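PDB 4GS3: single-stranded DNA-binding protein from Thermoanaerobacter tengcongensis, which probably binds single-stranded DNA, this chain being the N-terminal OB-fold domain of a longer protein also described as PriB. Local coordinates for residues A[18-23]-A[66-71]. Sequence-based numbering, arbitrary orientation.
Sequences GKVFTP and LEVGTR
Val20 is gripped at both backbone ends by the type II turn Glu67-Thr70. Its N donates to Thr70 O (2.8 Å) almost straight, in the carbonyl plane, while its O receives Gly69 N at 2.9 Å. The tightly packed part is the Val20 side chain, which points into the loop: CB sits 3.6 Å from Glu67 O, CG1 faces Leu66 O, and CG2, anti to the carbonyl carbon, lies against Thr70 O and CB, the two side chains side by side and pointing the same way. The turn is braced from within, since Glu67 O accepts from both Thr70 N and Thr70 OG1 (2.7 Å to the latter), and Gly69, with phi 98°, takes a conformation that calls for glycine. One step on, Lys19 and Arg71 form an antiparallel non-hydrogen-bonded pair, where Lys19 CA approaches Thr70 O and Arg71 CA approaches Gly18 O, each at 3.3 Å, as CA-H...O contacts. The solvent side is looser. Exposed Val68 lies beside Pro23, CG2 3.6 Å from Pro23 N, and Lys19, extended beyond CG, gives NZ to a water that donates to Gly69 O; NZ also salt-bridges Glu107. The contact lies where the antiparallel pairing of strands 14-20 and 71-82 ends in the OB-fold sheet. Val20 meets Phe38 of strand 33-43, whereas Leu66 and Thr70 touch Val104 of strand 93-105.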
loop_
_atom_site.group_PDB
_atom_site.type_symbol
_atom_site.label_atom_id
_atom_site.label_comp_id
_atom_site.label_asym_id
_atom_site.label_seq_id
_atom_site.Cartn_x
_atom_site.Cartn_y
_atom_site.Cartn_z
ATOM N N GLY A 18 -3.900 -3.160 8.044
ATOM C CA GLY A 18 -3.420 -4.523 7.918
ATOM C C GLY A 18 -1.908 -4.593 7.986
ATOM O O GLY A 18 -1.256 -3.643 8.463
ATOM N N LYS A 19 -1.361 -5.713 7.553
ATOM C CA LYS A 19 0.060 -5.965 7.677
ATOM C C LYS A 19 0.713 -6.096 6.325
ATOM O O LYS A 19 0.177 -6.684 5.383
ATOM C CB LYS A 19 0.324 -7.257 8.471
ATOM C CG LYS A 19 0.047 -7.035 9.972
ATOM C CD LYS A 19 0.326 -8.190 10.844
ATOM C CE LYS A 19 -0.176 -7.977 12.273
ATOM N NZ LYS A 19 0.496 -9.019 13.100
ATOM N N VAL A 20 1.921 -5.553 6.197
ATOM C CA VAL A 20 2.722 -5.722 5.002
ATOM C C VAL A 20 2.955 -7.203 4.820
ATOM O O VAL A 20 3.536 -7.848 5.728
ATOM C CB VAL A 20 4.042 -4.925 5.105
ATOM C CG1 VAL A 20 4.933 -5.184 3.879
ATOM C CG2 VAL A 20 3.780 -3.425 5.300
ATOM N N PHE A 21 2.551 -7.755 3.703
ATOM C CA PHE A 21 2.562 -9.205 3.456
ATOM C C PHE A 21 3.647 -9.624 2.512
ATOM O O PHE A 21 4.244 -10.690 2.639
ATOM C CB PHE A 21 1.186 -9.613 2.967
ATOM C CG PHE A 21 0.964 -11.127 2.907
ATOM C CD1 PHE A 21 0.944 -11.868 4.075
ATOM C CD2 PHE A 21 0.772 -11.746 1.684
ATOM C CE1 PHE A 21 0.702 -13.253 3.976
ATOM C CE2 PHE A 21 0.546 -13.100 1.634
ATOM C CZ PHE A 21 0.528 -13.846 2.768
ATOM N N THR A 22 3.916 -8.819 1.494
ATOM C CA THR A 22 5.043 -9.009 0.607
ATOM C C THR A 22 5.886 -7.719 0.680
ATOM O O THR A 22 5.377 -6.662 1.015
ATOM C CB THR A 22 4.607 -9.283 -0.829
ATOM O OG1 THR A 22 4.014 -8.090 -1.385
ATOM C CG2 THR A 22 3.648 -10.452 -0.947
ATOM N N PRO A 23 7.189 -7.811 0.407
ATOM C CA PRO A 23 8.049 -6.639 0.613
ATOM C C PRO A 23 7.816 -5.543 -0.434
ATOM O O PRO A 23 7.392 -5.773 -1.549
ATOM C CB PRO A 23 9.446 -7.166 0.507
ATOM C CG PRO A 23 9.292 -8.401 -0.288
ATOM C CD PRO A 23 7.982 -9.000 0.029
ATOM N N LEU A 66 8.876 -0.146 6.380
ATOM C CA LEU A 66 7.812 -1.039 5.962
ATOM C C LEU A 66 8.292 -2.470 5.654
ATOM O O LEU A 66 7.899 -3.049 4.626
ATOM C CB LEU A 66 7.113 -0.378 4.766
ATOM C CG LEU A 66 6.522 1.007 5.081
ATOM C CD1 LEU A 66 5.951 1.571 3.764
ATOM C CD2 LEU A 66 5.491 0.953 6.185
ATOM N N GLU A 67 9.005 -3.097 6.563
ATOM C CA GLU A 67 9.368 -4.494 6.417
ATOM C C GLU A 67 8.109 -5.390 6.497
ATOM O O GLU A 67 7.085 -5.031 7.097
ATOM C CB GLU A 67 10.391 -4.966 7.415
ATOM C CG GLU A 67 11.855 -4.988 6.877
ATOM C CD GLU A 67 12.840 -5.801 7.680
ATOM O OE1 GLU A 67 14.087 -5.838 7.514
ATOM O OE2 GLU A 67 12.322 -6.506 8.607
ATOM N N VAL A 68 8.179 -6.553 5.926
ATOM C CA VAL A 68 7.126 -7.574 6.055
ATOM C C VAL A 68 6.765 -7.765 7.500
ATOM O O VAL A 68 7.694 -7.852 8.334
ATOM C CB VAL A 68 7.510 -8.877 5.367
ATOM C CG1 VAL A 68 6.514 -9.956 5.731
ATOM C CG2 VAL A 68 7.588 -8.622 3.876
ATOM N N GLY A 69 5.462 -7.750 7.830
ATOM C CA GLY A 69 4.949 -7.873 9.142
ATOM C C GLY A 69 4.591 -6.553 9.803
ATOM O O GLY A 69 3.917 -6.557 10.794
ATOM N N THR A 70 5.041 -5.445 9.217
ATOM C CA THR A 70 4.698 -4.123 9.769
ATOM C C THR A 70 3.199 -3.895 9.642
ATOM O O THR A 70 2.622 -4.156 8.579
ATOM C CB THR A 70 5.451 -3.020 8.980
ATOM O OG1 THR A 70 6.844 -3.246 9.060
ATOM C CG2 THR A 70 5.151 -1.619 9.473
ATOM N N ARG A 71 2.573 -3.374 10.692
ATOM C CA ARG A 71 1.146 -3.062 10.668
ATOM C C ARG A 71 0.992 -1.580 10.343
ATOM O O ARG A 71 1.685 -0.749 10.903
ATOM C CB ARG A 71 0.530 -3.383 12.017
ATOM C CG ARG A 71 -0.966 -3.368 11.973
ATOM C CD ARG A 71 -1.480 -3.711 13.339
ATOM N NE ARG A 71 -2.909 -3.848 13.339
ATOM C CZ ARG A 71 -3.697 -3.542 14.367
ATOM N NH1 ARG A 71 -3.265 -3.004 15.496
ATOM N NH2 ARG A 71 -4.980 -3.784 14.232
HETATM O O HOH W 1 3.256 -9.010 12.284
#